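PDB 4QT9: putative glucoamylase from Bacteroides caccae ATCC 43185, which probably hydrolyses glycosidic bonds of glucose-containing carbohydrates, as a glucoamylase-like enzyme. Local coordinates for residues A[150-155]-A[160-165]; A[75-80]-A[92-97]. One frame throughout, in Å; residues are numbered along the deposited sequence. Where two conformers were deposited one is given.

Contact 1: residues A[150-155]-A[160-165]; sequences QYYANG and KAIAQR
Tyr152, the first residue of 150-155 to reach the helix at 160-165, lays its ring alongside Ile162, the two side chains pointing the same way. Ring atom CD2 of Tyr152 comes to 3.7 Å from CG2 of Ile162, obliquely to the ring. The branching of Ile162 explains which methyl is met: CG2 is anti to the backbone N, whereas CG1, at chi1 -74°, sits beside that N and carries CD1 away. The root of the tyrosine packs separately, its CB 4.3 Å from CB of Ala163. The Tyr152 side chain also touches Met95 of helix 88-104 and Ile81 of helix 67-83. Ala153 turns its own methyl away and presents backbone instead: its N is 4.1 Å from CB of Ala163, while its O lies 3.6 Å from CG of Lys160. The chain then reverses in a type I beta turn from Tyr152 to Gly155, closed by Gly155 N to Tyr152 O at 3.0 Å. At the end of that turn Gly155 O accepts a hydrogen bond of 2.8 Å from Lys160 NZ. The C=O...N angle is 158° and the nitrogen is tilted 18° from the carbonyl plane. Bends at chi3 and chi4 steer NZ to that carbonyl. The contact thus joins an apolar inner part to a more exposed polar end, where a probably charged ammonium meets a neutral carbonyl in the tight connection between consecutive helices 135-152 and 157-172.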
ATOM      1  N   GLN A 150       2.309 -17.612  -4.061  1.00 21.17           N
ATOM      2  CA  GLN A 150       3.659 -18.169  -3.912  1.00 22.00           C
ATOM      3  C   GLN A 150       3.841 -18.869  -2.567  1.00 27.91           C
ATOM      4  O   GLN A 150       4.555 -19.868  -2.505  1.00 28.90           O
ATOM      5  CB  GLN A 150       4.728 -17.097  -4.138  1.00 23.07           C
ATOM      6  CG  GLN A 150       4.812 -16.678  -5.624  1.00 17.46           C
ATOM      7  CD  GLN A 150       5.062 -17.824  -6.558  1.00 28.91           C
ATOM      8  OE1 GLN A 150       4.166 -18.279  -7.271  1.00 26.90           O
ATOM      9  NE2 GLN A 150       6.270 -18.337  -6.540  1.00 18.25           N
ATOM     10  N   TYR A 151       3.154 -18.401  -1.520  1.00 22.78           N
ATOM     11  CA  TYR A 151       3.222 -19.035  -0.215  1.00 23.75           C
ATOM     12  C   TYR A 151       2.567 -20.426  -0.234  1.00 28.74           C
ATOM     13  O   TYR A 151       3.090 -21.352   0.380  1.00 29.66           O
ATOM     14  CB  TYR A 151       2.524 -18.142   0.824  1.00 25.22           C
ATOM     15  CG  TYR A 151       2.774 -18.535   2.261  1.00 28.54           C
ATOM     16  CD1 TYR A 151       3.989 -18.251   2.881  1.00 30.80           C
ATOM     17  CD2 TYR A 151       1.769 -19.118   3.028  1.00 30.37           C
ATOM     18  CE1 TYR A 151       4.206 -18.557   4.225  1.00 34.03           C
ATOM     19  CE2 TYR A 151       1.973 -19.426   4.378  1.00 32.22           C
ATOM     20  CZ  TYR A 151       3.193 -19.139   4.973  1.00 42.46           C
ATOM     21  OH  TYR A 151       3.428 -19.454   6.298  1.00 42.97           O
ATOM     22  N   TYR A 152       1.431 -20.568  -0.942  1.00 24.94           N
ATOM     23  CA  TYR A 152       0.651 -21.809  -1.016  1.00 24.66           C
ATOM     24  C   TYR A 152       0.946 -22.705  -2.240  1.00 33.07           C
ATOM     25  O   TYR A 152       0.510 -23.867  -2.246  1.00 33.87           O
ATOM     26  CB  TYR A 152      -0.842 -21.470  -0.996  1.00 25.43           C
ATOM     27  CG  TYR A 152      -1.402 -21.050   0.361  1.00 30.64           C
ATOM     28  CD1 TYR A 152      -0.785 -21.441   1.550  1.00 32.62           C
ATOM     29  CD2 TYR A 152      -2.608 -20.365   0.454  1.00 32.49           C
ATOM     30  CE1 TYR A 152      -1.337 -21.133   2.791  1.00 33.48           C
ATOM     31  CE2 TYR A 152      -3.165 -20.041   1.691  1.00 34.50           C
ATOM     32  CZ  TYR A 152      -2.519 -20.415   2.859  1.00 43.22           C
ATOM     33  OH  TYR A 152      -3.062 -20.069   4.076  1.00 44.69           O
ATOM     34  N   ALA A 153       1.692 -22.204  -3.253  1.00 30.19           N
ATOM     35  CA  ALA A 153       1.968 -22.949  -4.501  1.00 30.94           C
ATOM     36  C   ALA A 153       2.616 -24.309  -4.282  1.00 35.95           C
ATOM     37  O   ALA A 153       2.392 -25.213  -5.090  1.00 36.78           O
ATOM     38  CB  ALA A 153       2.841 -22.123  -5.439  1.00 31.41           C
ATOM     39  N   ASN A 154       3.408 -24.465  -3.219  1.00 34.19           N
ATOM     40  CA  ASN A 154       4.060 -25.749  -2.972  1.00 36.30           C
ATOM     41  C   ASN A 154       3.598 -26.369  -1.647  1.00 41.84           C
ATOM     42  O   ASN A 154       4.267 -27.274  -1.144  1.00 44.40           O
ATOM     43  CB  ASN A 154       5.581 -25.598  -3.009  1.00 40.35           C
ATOM     44  CG  ASN A 154       6.109 -25.210  -4.373  1.00 75.87           C
ATOM     45  OD1 ASN A 154       6.503 -24.061  -4.613  1.00 74.94           O
ATOM     46  ND2 ASN A 154       6.120 -26.156  -5.303  1.00 70.53           N
ATOM     47  N   GLY A 155       2.442 -25.930  -1.136  1.00 35.51           N
ATOM     48  CA  GLY A 155       1.876 -26.443   0.107  1.00 35.41           C
ATOM     49  C   GLY A 155       1.185 -27.782  -0.042  1.00 38.01           C
ATOM     50  O   GLY A 155       1.514 -28.566  -0.933  1.00 36.27           O
ATOM     51  N   LYS A 160      -2.615 -25.787  -2.434  1.00 26.13           N
ATOM     52  CA  LYS A 160      -2.385 -25.706  -3.890  1.00 25.96           C
ATOM     53  C   LYS A 160      -3.702 -25.391  -4.634  1.00 29.25           C
ATOM     54  O   LYS A 160      -3.680 -24.640  -5.595  1.00 27.36           O
ATOM     55  CB  LYS A 160      -1.771 -27.000  -4.449  1.00 28.41           C
ATOM     56  CG  LYS A 160      -0.340 -27.321  -3.987  1.00 35.90           C
ATOM     57  CD  LYS A 160       0.269 -28.402  -4.901  1.00 43.10           C
ATOM     58  CE  LYS A 160       0.805 -29.663  -4.268  1.00 55.89           C
ATOM     59  NZ  LYS A 160       2.064 -29.443  -3.508  1.00 64.13           N
ATOM     60  N   ALA A 161      -4.846 -25.934  -4.170  1.00 27.67           N
ATOM     61  CA  ALA A 161      -6.154 -25.631  -4.768  1.00 28.03           C
ATOM     62  C   ALA A 161      -6.504 -24.144  -4.564  1.00 30.83           C
ATOM     63  O   ALA A 161      -7.058 -23.508  -5.466  1.00 30.40           O
ATOM     64  CB  ALA A 161      -7.235 -26.518  -4.155  1.00 29.41           C
ATOM     65  N   ILE A 162      -6.133 -23.585  -3.399  1.00 28.80           N
ATOM     66  CA  ILE A 162      -6.352 -22.173  -3.079  1.00 28.10           C
ATOM     67  C   ILE A 162      -5.509 -21.330  -4.030  1.00 29.25           C
ATOM     68  O   ILE A 162      -6.043 -20.378  -4.600  1.00 26.85           O
ATOM     69  CB  ILE A 162      -6.074 -21.866  -1.571  1.00 32.37           C
ATOM     70  CG1 ILE A 162      -7.197 -22.410  -0.676  1.00 34.82           C
ATOM     71  CG2 ILE A 162      -5.849 -20.379  -1.297  1.00 33.34           C
ATOM     72  CD1 ILE A 162      -8.578 -21.852  -0.954  1.00 48.86           C
ATOM     73  N   ALA A 163      -4.223 -21.723  -4.253  1.00 25.48           N
ATOM     74  CA  ALA A 163      -3.306 -21.027  -5.160  1.00 25.19           C
ATOM     75  C   ALA A 163      -3.864 -20.997  -6.585  1.00 25.91           C
ATOM     76  O   ALA A 163      -3.861 -19.943  -7.223  1.00 22.73           O
ATOM     77  CB  ALA A 163      -1.927 -21.685  -5.144  1.00 26.49           C
ATOM     78  N   GLN A 164      -4.387 -22.147  -7.066  1.00 23.49           N
ATOM     79  CA  GLN A 164      -4.962 -22.289  -8.406  1.00 22.58           C
ATOM     80  C   GLN A 164      -6.136 -21.297  -8.598  1.00 25.83           C
ATOM     81  O   GLN A 164      -6.262 -20.704  -9.661  1.00 22.99           O
ATOM     82  CB  GLN A 164      -5.401 -23.750  -8.607  1.00 24.22           C
ATOM     83  CG  GLN A 164      -5.860 -24.103  -9.992  1.00 38.31           C
ATOM     84  CD  GLN A 164      -6.139 -25.582 -10.145  1.00 61.93           C
ATOM     85  OE1 GLN A 164      -7.275 -25.992 -10.391  1.00 56.45           O
ATOM     86  NE2 GLN A 164      -5.103 -26.414 -10.026  1.00 52.15           N
ATOM     87  N   ARG A 165      -6.969 -21.098  -7.547  1.00 24.96           N
ATOM     88  CA  ARG A 165      -8.099 -20.172  -7.581  1.00 24.06           C
ATOM     89  C   ARG A 165      -7.590 -18.720  -7.656  1.00 25.86           C
ATOM     90  O   ARG A 165      -8.170 -17.888  -8.364  1.00 26.33           O
ATOM     91  CB  ARG A 165      -9.008 -20.406  -6.353  1.00 26.15           C
ATOM     92  CG  ARG A 165      -9.870 -21.650  -6.544  1.00 27.03           C
ATOM     93  CD  ARG A 165     -10.560 -22.015  -5.279  1.00 30.51           C
ATOM     94  NE  ARG A 165     -11.613 -21.066  -4.918  1.00 32.26           N
ATOM     95  CZ  ARG A 165     -12.165 -20.996  -3.712  1.00 42.14           C
ATOM     96  NH1 ARG A 165     -11.771 -21.811  -2.747  1.00 25.17           N
ATOM     97  NH2 ARG A 165     -13.135 -20.127  -3.471  1.00 27.43           N
TER

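Contact 2: residues A[75-80]-A[92-97]; sequences MAILAG and LARMER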
HETATM    1  N   MSE A  75      -1.354  -9.646   2.979  1.00 20.84           N
HETATM    2  CA  MSE A  75       0.099  -9.757   3.227  1.00 18.82           C
HETATM    3  C   MSE A  75       0.361  -9.697   4.722  1.00 25.17           C
HETATM    4  O   MSE A  75       1.216 -10.409   5.239  1.00 26.59           O
HETATM    5  CB  MSE A  75       0.869  -8.636   2.508  1.00 17.96           C
HETATM    6  CG  MSE A  75       0.899  -8.811   1.018  1.00 21.35           C
HETATM    7 SE   MSE A  75       1.742  -7.268   0.182  0.75 24.82          SE
HETATM    8  CE  MSE A  75       3.129  -8.234  -0.874  1.00 21.80           C
ATOM      9  N   ALA A  76      -0.404  -8.868   5.419  1.00 24.62           N
ATOM     10  CA  ALA A  76      -0.337  -8.773   6.880  1.00 25.84           C
ATOM     11  C   ALA A  76      -0.805 -10.113   7.520  1.00 30.30           C
ATOM     12  O   ALA A  76      -0.176 -10.592   8.464  1.00 30.29           O
ATOM     13  CB  ALA A  76      -1.180  -7.602   7.373  1.00 26.10           C
ATOM     14  N   ILE A  77      -1.849 -10.749   6.960  1.00 27.20           N
ATOM     15  CA  ILE A  77      -2.357 -12.026   7.471  1.00 27.30           C
ATOM     16  C   ILE A  77      -1.313 -13.145   7.194  1.00 31.51           C
ATOM     17  O   ILE A  77      -1.045 -13.965   8.078  1.00 30.67           O
ATOM     18  CB  ILE A  77      -3.747 -12.313   6.866  1.00 30.45           C
ATOM     19  CG1 ILE A  77      -4.801 -11.359   7.471  1.00 30.81           C
ATOM     20  CG2 ILE A  77      -4.150 -13.792   7.085  1.00 31.01           C
ATOM     21  CD1 ILE A  77      -6.229 -11.333   6.757  1.00 31.68           C
ATOM     22  N   LEU A  78      -0.678 -13.114   5.995  1.00 27.12           N
ATOM     23  CA  LEU A  78       0.368 -14.060   5.561  1.00 28.22           C
ATOM     24  C   LEU A  78       1.570 -14.044   6.531  1.00 29.83           C
ATOM     25  O   LEU A  78       2.029 -15.098   6.969  1.00 28.97           O
ATOM     26  CB  LEU A  78       0.806 -13.695   4.134  1.00 27.94           C
ATOM     27  CG  LEU A  78       1.353 -14.779   3.219  1.00 32.74           C
ATOM     28  CD1 LEU A  78       0.340 -15.877   2.974  1.00 32.24           C
ATOM     29  CD2 LEU A  78       1.675 -14.186   1.891  1.00 34.20           C
ATOM     30  N   ALA A  79       2.026 -12.856   6.907  1.00 27.52           N
ATOM     31  CA  ALA A  79       3.096 -12.677   7.888  1.00 28.33           C
ATOM     32  C   ALA A  79       2.687 -13.270   9.261  1.00 32.54           C
ATOM     33  O   ALA A  79       3.515 -13.893   9.930  1.00 33.06           O
ATOM     34  CB  ALA A  79       3.433 -11.193   8.031  1.00 28.50           C
ATOM     35  N   GLY A  80       1.415 -13.110   9.634  1.00 28.23           N
ATOM     36  CA  GLY A  80       0.862 -13.636  10.884  1.00 27.55           C
ATOM     37  C   GLY A  80       0.840 -15.154  10.910  1.00 31.37           C
ATOM     38  O   GLY A  80       1.201 -15.778  11.914  1.00 30.22           O
ATOM     39  N   LEU A  92      -5.667 -20.698   6.441  1.00 28.78           N
ATOM     40  CA  LEU A  92      -6.205 -21.240   5.181  1.00 29.19           C
ATOM     41  C   LEU A  92      -7.713 -21.006   5.135  1.00 30.48           C
ATOM     42  O   LEU A  92      -8.233 -20.667   4.074  1.00 30.15           O
ATOM     43  CB  LEU A  92      -5.875 -22.737   5.034  1.00 30.66           C
ATOM     44  CG  LEU A  92      -6.348 -23.447   3.750  1.00 35.43           C
ATOM     45  CD1 LEU A  92      -5.605 -22.926   2.534  1.00 34.33           C
ATOM     46  CD2 LEU A  92      -6.189 -24.952   3.874  1.00 37.85           C
ATOM     47  N   ALA A  93      -8.411 -21.149   6.286  1.00 25.80           N
ATOM     48  CA  ALA A  93      -9.848 -20.877   6.326  1.00 25.51           C
ATOM     49  C   ALA A  93     -10.105 -19.383   5.968  1.00 28.79           C
ATOM     50  O   ALA A  93     -11.022 -19.104   5.195  1.00 26.34           O
ATOM     51  CB  ALA A  93     -10.433 -21.233   7.689  1.00 27.32           C
ATOM     52  N   ARG A  94      -9.241 -18.436   6.449  1.00 26.53           N
ATOM     53  CA  ARG A  94      -9.408 -17.024   6.114  1.00 26.07           C
ATOM     54  C   ARG A  94      -9.123 -16.751   4.627  1.00 29.30           C
ATOM     55  O   ARG A  94      -9.909 -16.037   3.998  1.00 28.87           O
ATOM     56  CB  ARG A  94      -8.550 -16.108   7.009  1.00 27.33           C
ATOM     57  CG  ARG A  94      -8.549 -14.605   6.618  1.00 25.37           C
ATOM     58  CD  ARG A  94      -9.920 -13.938   6.703  1.00 19.45           C
ATOM     59  NE  ARG A  94     -10.374 -13.925   8.086  1.00 24.85           N
ATOM     60  CZ  ARG A  94     -10.149 -12.929   8.929  1.00 38.38           C
ATOM     61  NH1 ARG A  94      -9.545 -11.817   8.513  1.00 22.33           N
ATOM     62  NH2 ARG A  94     -10.558 -13.014  10.183  1.00 36.52           N
HETATM   63  N   MSE A  95      -8.020 -17.307   4.069  1.00 25.87           N
HETATM   64  CA  MSE A  95      -7.667 -17.127   2.650  1.00 24.04           C
HETATM   65  C   MSE A  95      -8.791 -17.639   1.752  1.00 28.38           C
HETATM   66  O   MSE A  95      -9.126 -16.964   0.779  1.00 28.89           O
HETATM   67  CB  MSE A  95      -6.332 -17.820   2.282  1.00 25.17           C
HETATM   68  CG  MSE A  95      -5.103 -17.188   2.955  1.00 30.08           C
HETATM   69 SE   MSE A  95      -5.021 -15.199   2.901  0.75 33.33          SE
HETATM   70  CE  MSE A  95      -3.286 -14.977   3.745  1.00 30.33           C
ATOM     71  N   GLU A  96      -9.379 -18.802   2.093  1.00 24.72           N
ATOM     72  CA  GLU A  96     -10.482 -19.414   1.333  0.50 24.95           C
ATOM     73  C   GLU A  96     -11.689 -18.462   1.317  1.00 27.59           C
ATOM     74  O   GLU A  96     -12.258 -18.210   0.254  1.00 23.84           O
ATOM     75  CB  GLU A  96     -10.848 -20.792   1.920  0.50 27.23           C
ATOM     76  CG  GLU A  96     -12.274 -21.261   1.655  0.50 37.44           C
ATOM     77  CD  GLU A  96     -12.633 -21.646   0.237  0.50 57.24           C
ATOM     78  OE1 GLU A  96     -11.862 -22.404  -0.389  0.50 43.55           O
ATOM     79  OE2 GLU A  96     -13.726 -21.245  -0.224  0.50 56.25           O
ATOM     80  N   ARG A  97     -12.052 -17.909   2.496  1.00 24.99           N
ATOM     81  CA  ARG A  97     -13.153 -16.962   2.637  1.00 24.73           C
ATOM     82  C   ARG A  97     -12.887 -15.734   1.729  1.00 26.45           C
ATOM     83  O   ARG A  97     -13.788 -15.340   0.981  1.00 26.09           O
ATOM     84  CB  ARG A  97     -13.307 -16.537   4.113  1.00 26.68           C
ATOM     85  CG  ARG A  97     -14.411 -15.499   4.334  1.00 32.35           C
ATOM     86  CD  ARG A  97     -14.643 -15.151   5.804  1.00 31.35           C
ATOM     87  NE  ARG A  97     -15.164 -16.290   6.583  1.00 29.09           N
ATOM     88  CZ  ARG A  97     -16.425 -16.715   6.574  1.00 51.97           C
ATOM     89  NH1 ARG A  97     -17.333 -16.115   5.801  1.00 38.44           N
ATOM     90  NH2 ARG A  97     -16.783 -17.764   7.310  1.00 33.87           N
TER
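Ile77 and Met95, a selenomethionine, slide past each other in opposite directions between two helices whose segments run nearly antiparallel, at 163°, with axes 11.1 Å apart. The terminal methyl CE of Met95 makes the reach, coming to 3.6 Å from CG2 of Ile77. Its chain bends at chi2 (-46°) and is then extended through the selenium, which sends CE across to the other helix. The Leu78 side chain crosses that of Met95 at about a right angle, with CD1 of Leu78 3.8 Å from the same CE, so two branched side chains of helix 67-83 receive one methyl group. Val148 of helix 135-152 touches both Leu78 and Met95 and adds a third helix to the cluster. The other branch of Ile77 serves a different partner: CD1 lies 4.0 Å from CG of Arg94 and 3.8 Å from its NH1, approaching the guanidinium obliquely, and the two side chains cross roughly at right angles. Arg94 is bent at chi2 and chi3, which lets Ile77 CD1 touch both its CG and its head. The polar bonding of that head lies elsewhere: NH1 and NH2 donate to the carbonyls of Phe36 and Trp37, and the group makes a cation-pi contact with Trp37. Between the segments themselves no hydrogen bond forms, so cohesion here is probably mainly dispersive, and the Arg94 charge is probably eased by carbonyls and an aromatic ring beside the apolar core.

How the contacts relate
Both segments of contact 2 come earlier in the chain than those of contact 1: contact 2 joins helices 67-83 and 88-104, contact 1 the later helices 135-152 and 157-172. The two centres lie about 12 Å apart on the same side of the chain's centre, contact 2 at about 17 Å from it and contact 1 at about 23 Å. The contacts touch directly. Tyr151 CD2 packs 3.5 Å from Leu78 CD1, bringing helix 135-152 against helix 67-83, and Tyr152 OH packs 3.5 Å from Leu92 CA, bringing it against helix 88-104 as well. Four helices meet here, consistent with the alpha/alpha toroid fold.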